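Long-range contacts in hypothetical protein Atu1540 (Agrobacterium tumefaciens str. C58, PDB 2HWJ), which is of unknown function but resembles the putative ParB-like nucleases of the ParB/sulfiredoxin clan: residues P7-L17 against S76-E87; P135-L143 against L174-A185. All coordinates share one frame; numbering follows the deposited sequence.

Contact 1 (P7-L17 against S76-E87); sequences PRLSRIAIDKL and SKEGVEHVLTSE
R11 leaves its strand with CG anti to the backbone N and bends at chi2 (71°), which lays its guanidinium flat on the ring of H82. The stacked centres are 4.6 Å apart, the planes at 26°. The bend also carries R11 CD to 3.6 Å from L84 CD2, and L9 CD1 meets L84 CB on this face of the sheet. On the other face the S10 and T85 hydroxyls both sit between backbone N and carbonyl carbon, and S10 OG and T85 OG1 share a hydrogen bond of 2.9 Å. Beside them I12 CG2 packs on T85 CG2 at 3.7 Å. The backbones are joined by paired N-H...O bonds at S10/T85 and I12/V83; S10 N to T85 O is nearly straight (175°). Where strand 9-13 ends, I14 N bonds to E81 O at 2.8 Å, and the I14 side chain packs by CG1 on V83 CG1 and by CG2 on S76 CB. P7 and L9 make backbone hydrogen bonds to the second subunit, where L9 packs on I52. These strands alternate hydrogen-bonded with non-hydrogen-bonded (R11/L84, A13/H82) antiparallel pairs, 9-13, outermost within this chain, lying beside 82-90 in the mixed four-stranded sheet of the ParB-like region.

Contact 2 (P135-L143 against L174-A185); sequences PFRSLAGAL and LSDSFDDALAEA
L139 of helix 135-143 is a knob in a knobs-into-holes contact, its side chain set among L174, F178, A181 and A185 of the consecutive helices 171-176 and 178-189. The axes of helices 135-143 and 178-185 approach to 9.8 Å and cross at -63°, and no hydrogen bond joins the two segments. With CG anti to the backbone N (chi1 -171°), L139 turns CD1 to F178 and L182 and CD2 to A185, both branches alongside A181. CD1 lies over one face of the F178 ring, 4.3 Å from its centroid, and also reaches L182 CA at 3.7 Å; CD2 faces A185 CB. The F178 ring is therefore met from two directions: L139 comes over its face, while A142 CB approaches in the ring plane, at the edge, 3.9 Å from F178 CE2. S138 O also lies at that ring's edge, beside F178 CZ.

Further along helix 135-143, L143 extends the packing, its CG set against A185 CB, while L182 CD2 points at L143 CA. At the opposite end of the contact, the first turn of helix 135-143 meets L174, whose CD1 touches P135 CB. R27 makes a cation-pi contact with F178, and the neighbouring helix 157-166 adds W161 against L143 and L165 against A185, so it also packs against the L143/A185 end of the contact.

The chain turns between the two helices of 174-185 at S177, the N-cap of helix 178-185, where S177 OG accepts a hydrogen bond from D180 N. The closest approach between the segments is a CH-pi contact: L174 CD1 stands over the face of the F136 ring, 3.6 Å from its centroid and 15° off the ring normal, with F136 CE2 its nearest ring atom.

How the contacts relate
Contact 1 and contact 2 lie on opposite sides of the chain's centre, their own centres 30 Å apart and their nearest atoms about 11 Å apart, so neither touches the other. They follow in series along the chain: the strand pairing of 7-17 with 76-87 is complete before the helix packing of 135-143 with 174-185 begins. Contact 1 lies at the subunit interface, where P7 and L9 make backbone hydrogen bonds to the second subunit, whereas no other protein chain of the assembly touches the segments of contact 2. Helix 26-37 connects the two regions: its W36 packs on V80 of contact 1, and its R27 meets F178 of contact 2. No ligand or active site is identified here to which either contact could be referred.

Contact 1 (P7-L17 against S76-E87)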
loop_
_atom_site.group_PDB
_atom_site.type_symbol
_atom_site.label_atom_id
_atom_site.label_comp_id
_atom_site.label_asym_id
_atom_site.label_seq_id
_atom_site.Cartn_x
_atom_site.Cartn_y
_atom_site.Cartn_z
ATOM N N PRO A 7 -16.534 -10.924 4.469
ATOM C CA PRO A 7 -16.060 -12.245 4.251
ATOM C C PRO A 7 -16.732 -13.207 5.226
ATOM O O PRO A 7 -17.280 -12.780 6.260
ATOM C CB PRO A 7 -14.564 -12.116 4.509
ATOM C CG PRO A 7 -14.417 -10.999 5.401
ATOM C CD PRO A 7 -15.493 -10.071 5.072
ATOM N N ARG A 8 -16.721 -14.496 4.871
ATOM C CA ARG A 8 -17.528 -15.462 5.607
ATOM C C ARG A 8 -16.638 -16.627 5.846
ATOM O O ARG A 8 -15.641 -16.811 5.139
ATOM C CB ARG A 8 -18.735 -15.911 4.809
ATOM C CG ARG A 8 -19.827 -14.873 4.707
ATOM C CD ARG A 8 -21.106 -15.446 4.070
ATOM N NE ARG A 8 -22.072 -14.417 3.681
ATOM C CZ ARG A 8 -23.261 -14.273 4.245
ATOM N NH1 ARG A 8 -23.595 -15.109 5.217
ATOM N NH2 ARG A 8 -24.119 -13.315 3.857
ATOM N N LEU A 9 -16.974 -17.413 6.858
ATOM C CA LEU A 9 -16.221 -18.611 7.158
ATOM C C LEU A 9 -16.630 -19.736 6.213
ATOM O O LEU A 9 -17.833 -19.937 5.972
ATOM C CB LEU A 9 -16.555 -19.044 8.560
ATOM C CG LEU A 9 -15.827 -20.304 9.006
ATOM C CD1 LEU A 9 -14.339 -20.001 9.121
ATOM C CD2 LEU A 9 -16.350 -20.830 10.300
ATOM N N SER A 10 -15.649 -20.464 5.683
ATOM C CA SER A 10 -15.957 -21.758 5.115
ATOM C C SER A 10 -14.894 -22.707 5.446
ATOM O O SER A 10 -14.126 -22.458 6.381
ATOM C CB SER A 10 -16.222 -21.766 3.615
ATOM O OG SER A 10 -15.379 -20.874 2.985
ATOM N N ARG A 11 -14.828 -23.776 4.655
ATOM C CA ARG A 11 -14.307 -25.058 5.077
ATOM C C ARG A 11 -14.012 -25.895 3.869
ATOM O O ARG A 11 -14.883 -26.163 3.105
ATOM C CB ARG A 11 -15.399 -25.761 5.825
ATOM C CG ARG A 11 -14.993 -27.097 6.476
ATOM C CD ARG A 11 -14.106 -26.825 7.621
ATOM N NE ARG A 11 -13.933 -27.967 8.497
ATOM C CZ ARG A 11 -14.801 -28.953 8.662
ATOM N NH1 ARG A 11 -15.949 -28.949 7.992
ATOM N NH2 ARG A 11 -14.483 -29.936 9.498
ATOM N N ILE A 12 -12.786 -26.345 3.707
ATOM C CA ILE A 12 -12.405 -27.104 2.552
ATOM C C ILE A 12 -11.433 -28.193 2.942
ATOM O O ILE A 12 -10.687 -28.080 3.973
ATOM C CB ILE A 12 -11.738 -26.201 1.516
ATOM C CG1 ILE A 12 -11.704 -26.826 0.106
ATOM C CG2 ILE A 12 -10.358 -25.906 1.931
ATOM C CD1 ILE A 12 -11.528 -25.772 -0.954
ATOM N N ALA A 13 -11.432 -29.220 2.091
ATOM C CA ALA A 13 -10.520 -30.333 2.210
ATOM C C ALA A 13 -9.228 -29.819 1.668
ATOM O O ALA A 13 -9.164 -29.334 0.506
ATOM C CB ALA A 13 -10.959 -31.461 1.364
ATOM N N ILE A 14 -8.191 -29.954 2.475
ATOM C CA ILE A 14 -6.883 -29.568 2.032
ATOM C C ILE A 14 -6.482 -30.257 0.717
ATOM O O ILE A 14 -5.790 -29.679 -0.117
ATOM C CB ILE A 14 -5.814 -29.841 3.109
ATOM C CG1 ILE A 14 -6.013 -28.917 4.330
ATOM C CG2 ILE A 14 -4.407 -29.650 2.491
ATOM C CD1 ILE A 14 -5.363 -29.498 5.549
ATOM N N ASP A 15 -6.932 -31.474 0.493
ATOM C CA ASP A 15 -6.533 -32.078 -0.759
ATOM C C ASP A 15 -7.241 -31.352 -1.953
ATOM O O ASP A 15 -7.132 -31.744 -3.068
ATOM C CB ASP A 15 -6.786 -33.592 -0.709
ATOM C CG ASP A 15 -8.246 -33.915 -0.744
ATOM O OD1 ASP A 15 -8.980 -33.161 -1.405
ATOM O OD2 ASP A 15 -8.709 -34.915 -0.125
ATOM N N LYS A 16 -8.032 -30.330 -1.688
ATOM C CA LYS A 16 -8.800 -29.717 -2.755
ATOM C C LYS A 16 -8.329 -28.289 -3.025
ATOM O O LYS A 16 -8.705 -27.755 -4.015
ATOM C CB LYS A 16 -10.305 -29.744 -2.441
ATOM C CG LYS A 16 -10.902 -31.121 -2.520
ATOM C CD LYS A 16 -11.795 -31.337 -3.759
ATOM C CE LYS A 16 -12.201 -32.826 -3.949
ATOM N NZ LYS A 16 -10.997 -33.658 -4.467
ATOM N N LEU A 17 -7.489 -27.702 -2.153
ATOM C CA LEU A 17 -6.953 -26.375 -2.371
ATOM C C LEU A 17 -5.974 -26.324 -3.460
ATOM O O LEU A 17 -5.073 -27.136 -3.553
ATOM C CB LEU A 17 -6.230 -25.828 -1.179
ATOM C CG LEU A 17 -7.128 -25.258 -0.119
ATOM C CD1 LEU A 17 -6.380 -25.311 1.225
ATOM C CD2 LEU A 17 -7.462 -23.858 -0.520
ATOM N N SER A 76 -1.213 -30.811 6.141
ATOM C CA SER A 76 -1.483 -31.908 5.261
ATOM C C SER A 76 -0.604 -33.121 5.581
ATOM O O SER A 76 -1.117 -34.243 5.779
ATOM C CB SER A 76 -1.233 -31.483 3.863
ATOM O OG SER A 76 -1.357 -32.667 3.158
ATOM N N LYS A 77 0.710 -32.887 5.681
ATOM C CA LYS A 77 1.597 -33.917 6.164
ATOM C C LYS A 77 1.214 -34.462 7.563
ATOM O O LYS A 77 1.508 -35.619 7.866
ATOM C CB LYS A 77 3.050 -33.477 6.117
ATOM C CG LYS A 77 3.569 -33.265 4.723
ATOM C CD LYS A 77 5.134 -33.115 4.770
ATOM C CE LYS A 77 5.837 -32.971 3.393
ATOM N NZ LYS A 77 7.331 -33.140 3.547
ATOM N N GLU A 78 0.530 -33.688 8.410
ATOM C CA GLU A 78 0.144 -34.260 9.722
ATOM C C GLU A 78 -1.117 -35.086 9.673
ATOM O O GLU A 78 -1.599 -35.524 10.704
ATOM C CB GLU A 78 -0.025 -33.177 10.794
ATOM C CG GLU A 78 1.249 -32.784 11.499
ATOM C CD GLU A 78 2.093 -33.999 11.998
ATOM O OE1 GLU A 78 3.263 -34.135 11.520
ATOM O OE2 GLU A 78 1.603 -34.797 12.863
ATOM N N GLY A 79 -1.666 -35.272 8.476
ATOM C CA GLY A 79 -2.920 -36.016 8.317
ATOM C C GLY A 79 -4.189 -35.176 8.557
ATOM O O GLY A 79 -5.270 -35.722 8.689
ATOM N N VAL A 80 -4.086 -33.849 8.600
ATOM C CA VAL A 80 -5.241 -33.072 8.868
ATOM C C VAL A 80 -5.979 -32.965 7.547
ATOM O O VAL A 80 -5.348 -32.645 6.580
ATOM C CB VAL A 80 -4.859 -31.681 9.319
ATOM C CG1 VAL A 80 -6.098 -30.858 9.403
ATOM C CG2 VAL A 80 -4.195 -31.721 10.655
ATOM N N GLU A 81 -7.287 -33.237 7.511
ATOM C CA GLU A 81 -8.098 -33.223 6.264
ATOM C C GLU A 81 -8.657 -31.887 5.820
ATOM O O GLU A 81 -8.654 -31.579 4.652
ATOM C CB GLU A 81 -9.291 -34.170 6.382
ATOM C CG GLU A 81 -9.538 -34.684 7.836
ATOM C CD GLU A 81 -10.436 -35.959 7.855
ATOM O OE1 GLU A 81 -11.311 -36.072 6.934
ATOM O OE2 GLU A 81 -10.236 -36.829 8.750
ATOM N N HIS A 82 -9.175 -31.117 6.756
ATOM C CA HIS A 82 -9.829 -29.902 6.430
ATOM C C HIS A 82 -9.160 -28.633 7.037
ATOM O O HIS A 82 -8.458 -28.697 8.046
ATOM C CB HIS A 82 -11.263 -30.009 6.931
ATOM C CG HIS A 82 -12.124 -31.007 6.196
ATOM N ND1 HIS A 82 -12.398 -32.274 6.693
ATOM C CD2 HIS A 82 -12.808 -30.903 5.026
ATOM C CE1 HIS A 82 -13.213 -32.903 5.866
ATOM N NE2 HIS A 82 -13.482 -32.091 4.849
ATOM N N VAL A 83 -9.383 -27.463 6.444
ATOM C CA VAL A 83 -8.930 -26.250 7.077
ATOM C C VAL A 83 -10.018 -25.151 6.890
ATOM O O VAL A 83 -10.644 -25.101 5.852
ATOM C CB VAL A 83 -7.564 -25.817 6.524
ATOM C CG1 VAL A 83 -7.631 -25.423 5.002
ATOM C CG2 VAL A 83 -7.028 -24.603 7.289
ATOM N N LEU A 84 -10.247 -24.282 7.871
ATOM C CA LEU A 84 -11.147 -23.144 7.697
ATOM C C LEU A 84 -10.535 -22.162 6.754
ATOM O O LEU A 84 -9.279 -22.040 6.690
ATOM C CB LEU A 84 -11.289 -22.429 8.997
ATOM C CG LEU A 84 -11.835 -23.303 10.122
ATOM C CD1 LEU A 84 -11.976 -22.483 11.354
ATOM C CD2 LEU A 84 -13.136 -24.049 9.695
ATOM N N THR A 85 -11.378 -21.466 6.010
ATOM C CA THR A 85 -10.923 -20.584 4.962
ATOM C C THR A 85 -11.882 -19.382 4.978
ATOM O O THR A 85 -12.992 -19.458 5.520
ATOM C CB THR A 85 -11.231 -21.166 3.582
ATOM O OG1 THR A 85 -12.633 -21.511 3.532
ATOM C CG2 THR A 85 -10.425 -22.408 3.236
ATOM N N SER A 86 -11.462 -18.290 4.331
ATOM C CA SER A 86 -12.276 -17.140 4.178
ATOM C C SER A 86 -11.992 -16.669 2.780
ATOM O O SER A 86 -10.831 -16.403 2.431
ATOM C CB SER A 86 -11.839 -16.062 5.128
ATOM O OG SER A 86 -12.740 -14.985 4.998
ATOM N N GLU A 87 -13.042 -16.631 1.972
ATOM C CA GLU A 87 -12.947 -16.182 0.641
ATOM C C GLU A 87 -12.783 -14.674 0.723
ATOM O O GLU A 87 -13.642 -13.995 1.276
ATOM C CB GLU A 87 -14.222 -16.615 -0.109
ATOM C CG GLU A 87 -14.360 -16.135 -1.545
ATOM C CD GLU A 87 -15.673 -16.666 -2.260
ATOM O OE1 GLU A 87 -16.601 -15.832 -2.597
ATOM O OE2 GLU A 87 -15.749 -17.904 -2.519
#

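Contact 2 (P135-L143 against L174-A185)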
loop_
_atom_site.group_PDB
_atom_site.type_symbol
_atom_site.label_atom_id
_atom_site.label_comp_id
_atom_site.label_asym_id
_atom_site.label_seq_id
_atom_site.Cartn_x
_atom_site.Cartn_y
_atom_site.Cartn_z
ATOM N N PRO A 135 15.239 -24.622 -0.366
ATOM C CA PRO A 135 15.990 -24.502 0.896
ATOM C C PRO A 135 16.393 -23.071 1.167
ATOM O O PRO A 135 16.525 -22.688 2.327
ATOM C CB PRO A 135 17.230 -25.419 0.697
ATOM C CG PRO A 135 17.351 -25.589 -0.860
ATOM C CD PRO A 135 15.912 -25.463 -1.392
ATOM N N PHE A 136 16.562 -22.238 0.153
ATOM C CA PHE A 136 16.800 -20.807 0.507
ATOM C C PHE A 136 15.574 -20.145 1.055
ATOM O O PHE A 136 15.694 -19.204 1.872
ATOM C CB PHE A 136 17.484 -19.992 -0.598
ATOM C CG PHE A 136 18.875 -20.456 -0.836
ATOM C CD1 PHE A 136 19.129 -21.482 -1.775
ATOM C CD2 PHE A 136 19.929 -20.003 -0.017
ATOM C CE1 PHE A 136 20.407 -21.993 -1.944
ATOM C CE2 PHE A 136 21.241 -20.519 -0.184
ATOM C CZ PHE A 136 21.473 -21.508 -1.166
ATOM N N ARG A 137 14.397 -20.645 0.669
ATOM C CA ARG A 137 13.249 -20.105 1.308
ATOM C C ARG A 137 13.326 -20.347 2.838
ATOM O O ARG A 137 12.921 -19.448 3.629
ATOM C CB ARG A 137 12.011 -20.662 0.691
ATOM C CG ARG A 137 10.771 -20.203 1.348
ATOM C CD ARG A 137 10.634 -18.742 1.241
ATOM N NE ARG A 137 9.430 -18.305 1.898
ATOM C CZ ARG A 137 9.298 -18.236 3.227
ATOM N NH1 ARG A 137 10.308 -18.597 4.011
ATOM N NH2 ARG A 137 8.152 -17.838 3.772
ATOM N N SER A 138 13.852 -21.512 3.277
ATOM C CA SER A 138 13.898 -21.812 4.721
ATOM C C SER A 138 14.923 -20.963 5.388
ATOM O O SER A 138 14.750 -20.490 6.523
ATOM C CB SER A 138 14.311 -23.217 4.977
ATOM O OG SER A 138 13.357 -24.115 4.518
ATOM N N LEU A 139 16.037 -20.808 4.695
ATOM C CA LEU A 139 17.095 -19.969 5.210
ATOM C C LEU A 139 16.580 -18.538 5.392
ATOM O O LEU A 139 16.722 -18.004 6.477
ATOM C CB LEU A 139 18.307 -19.980 4.282
ATOM C CG LEU A 139 19.512 -19.271 4.912
ATOM C CD1 LEU A 139 20.049 -19.991 6.164
ATOM C CD2 LEU A 139 20.600 -19.030 3.932
ATOM N N ALA A 140 15.963 -17.955 4.345
ATOM C CA ALA A 140 15.399 -16.645 4.435
ATOM C C ALA A 140 14.360 -16.564 5.595
ATOM O O ALA A 140 14.327 -15.594 6.336
ATOM C CB ALA A 140 14.828 -16.228 3.124
ATOM N N GLY A 141 13.557 -17.591 5.810
ATOM C CA GLY A 141 12.597 -17.567 6.969
ATOM C C GLY A 141 13.376 -17.450 8.264
ATOM O O GLY A 141 13.077 -16.596 9.121
ATOM N N ALA A 142 14.433 -18.250 8.392
ATOM C CA ALA A 142 15.051 -18.446 9.680
ATOM C C ALA A 142 15.767 -17.175 9.968
ATOM O O ALA A 142 15.798 -16.744 11.130
ATOM C CB ALA A 142 15.997 -19.549 9.625
ATOM N N LEU A 143 16.274 -16.545 8.903
ATOM C CA LEU A 143 17.000 -15.285 8.968
ATOM C C LEU A 143 16.139 -14.250 9.599
ATOM O O LEU A 143 16.595 -13.480 10.450
ATOM C CB LEU A 143 17.263 -14.760 7.581
ATOM C CG LEU A 143 18.476 -13.964 7.127
ATOM C CD1 LEU A 143 18.088 -13.092 5.937
ATOM C CD2 LEU A 143 19.053 -13.138 8.180
ATOM N N LEU A 174 24.648 -25.054 3.094
ATOM C CA LEU A 174 23.283 -25.031 3.580
ATOM C C LEU A 174 22.835 -26.421 3.977
ATOM O O LEU A 174 21.972 -26.567 4.848
ATOM C CB LEU A 174 22.341 -24.531 2.488
ATOM C CG LEU A 174 21.357 -23.477 2.916
ATOM C CD1 LEU A 174 20.256 -23.171 1.890
ATOM C CD2 LEU A 174 20.730 -23.820 4.257
ATOM N N SER A 175 23.346 -27.444 3.321
ATOM C CA SER A 175 22.902 -28.741 3.754
ATOM C C SER A 175 23.885 -29.310 4.748
ATOM O O SER A 175 23.504 -30.117 5.587
ATOM C CB SER A 175 22.667 -29.691 2.590
ATOM O OG SER A 175 23.556 -29.364 1.567
ATOM N N ASP A 176 25.148 -28.898 4.624
ATOM C CA ASP A 176 26.201 -29.322 5.508
ATOM C C ASP A 176 25.837 -28.797 6.892
ATOM O O ASP A 176 25.722 -29.584 7.855
ATOM C CB ASP A 176 27.548 -28.699 5.118
ATOM C CG ASP A 176 28.370 -29.500 4.049
ATOM O OD1 ASP A 176 28.000 -30.565 3.444
ATOM O OD2 ASP A 176 29.469 -28.958 3.817
ATOM N N SER A 177 25.676 -27.470 6.988
ATOM C CA SER A 177 25.423 -26.818 8.248
ATOM C C SER A 177 24.520 -25.621 8.092
ATOM O O SER A 177 24.950 -24.519 7.723
ATOM C CB SER A 177 26.701 -26.385 8.958
ATOM O OG SER A 177 26.346 -25.724 10.189
ATOM N N PHE A 178 23.258 -25.851 8.417
ATOM C CA PHE A 178 22.270 -24.833 8.384
ATOM C C PHE A 178 22.673 -23.593 9.188
ATOM O O PHE A 178 22.528 -22.446 8.714
ATOM C CB PHE A 178 20.937 -25.370 8.896
ATOM C CG PHE A 178 19.809 -24.477 8.549
ATOM C CD1 PHE A 178 19.260 -24.521 7.265
ATOM C CD2 PHE A 178 19.371 -23.502 9.440
ATOM C CE1 PHE A 178 18.214 -23.658 6.888
ATOM C CE2 PHE A 178 18.363 -22.621 9.071
ATOM C CZ PHE A 178 17.770 -22.711 7.764
ATOM N N ASP A 179 23.174 -23.818 10.411
ATOM C CA ASP A 179 23.418 -22.711 11.322
ATOM C C ASP A 179 24.589 -21.894 10.849
ATOM O O ASP A 179 24.546 -20.682 10.966
ATOM C CB ASP A 179 23.528 -23.180 12.764
ATOM C CG ASP A 179 22.175 -23.713 13.317
ATOM O OD1 ASP A 179 21.135 -22.948 13.411
ATOM O OD2 ASP A 179 22.163 -24.915 13.667
ATOM N N ASP A 180 25.585 -22.535 10.245
ATOM C CA ASP A 180 26.640 -21.792 9.585
ATOM C C ASP A 180 26.137 -21.086 8.330
ATOM O O ASP A 180 26.660 -20.042 7.959
ATOM C CB ASP A 180 27.786 -22.694 9.188
ATOM C CG ASP A 180 28.423 -23.331 10.352
ATOM O OD1 ASP A 180 28.180 -22.877 11.490
ATOM O OD2 ASP A 180 29.165 -24.295 10.142
ATOM N N ALA A 181 25.148 -21.648 7.639
ATOM C CA ALA A 181 24.591 -20.900 6.521
ATOM C C ALA A 181 23.813 -19.697 7.065
ATOM O O ALA A 181 23.778 -18.648 6.422
ATOM C CB ALA A 181 23.709 -21.760 5.655
ATOM N N LEU A 182 23.232 -19.847 8.252
ATOM C CA LEU A 182 22.394 -18.831 8.814
ATOM C C LEU A 182 23.322 -17.730 9.247
ATOM O O LEU A 182 23.060 -16.546 9.014
ATOM C CB LEU A 182 21.678 -19.386 10.052
ATOM C CG LEU A 182 20.326 -18.828 10.424
ATOM C CD1 LEU A 182 20.036 -19.044 11.900
ATOM C CD2 LEU A 182 20.194 -17.361 10.026
ATOM N N ALA A 183 24.446 -18.148 9.836
ATOM C CA ALA A 183 25.444 -17.206 10.369
ATOM C C ALA A 183 25.989 -16.338 9.242
ATOM O O ALA A 183 26.175 -15.137 9.416
ATOM C CB ALA A 183 26.606 -17.954 11.179
ATOM N N GLU A 184 26.204 -16.946 8.084
ATOM C CA GLU A 184 26.600 -16.189 6.922
ATOM C C GLU A 184 25.547 -15.192 6.488
ATOM O O GLU A 184 25.881 -14.034 6.234
ATOM C CB GLU A 184 27.004 -17.108 5.764
ATOM C CG GLU A 184 28.500 -17.266 5.775
ATOM C CD GLU A 184 29.172 -17.240 4.375
ATOM O OE1 GLU A 184 28.553 -16.719 3.371
ATOM O OE2 GLU A 184 30.361 -17.726 4.315
ATOM N N ALA A 185 24.308 -15.657 6.411
ATOM C CA ALA A 185 23.206 -14.860 5.978
ATOM C C ALA A 185 23.061 -13.633 6.858
ATOM O O ALA A 185 22.785 -12.479 6.414
ATOM C CB ALA A 185 21.922 -15.685 6.064
#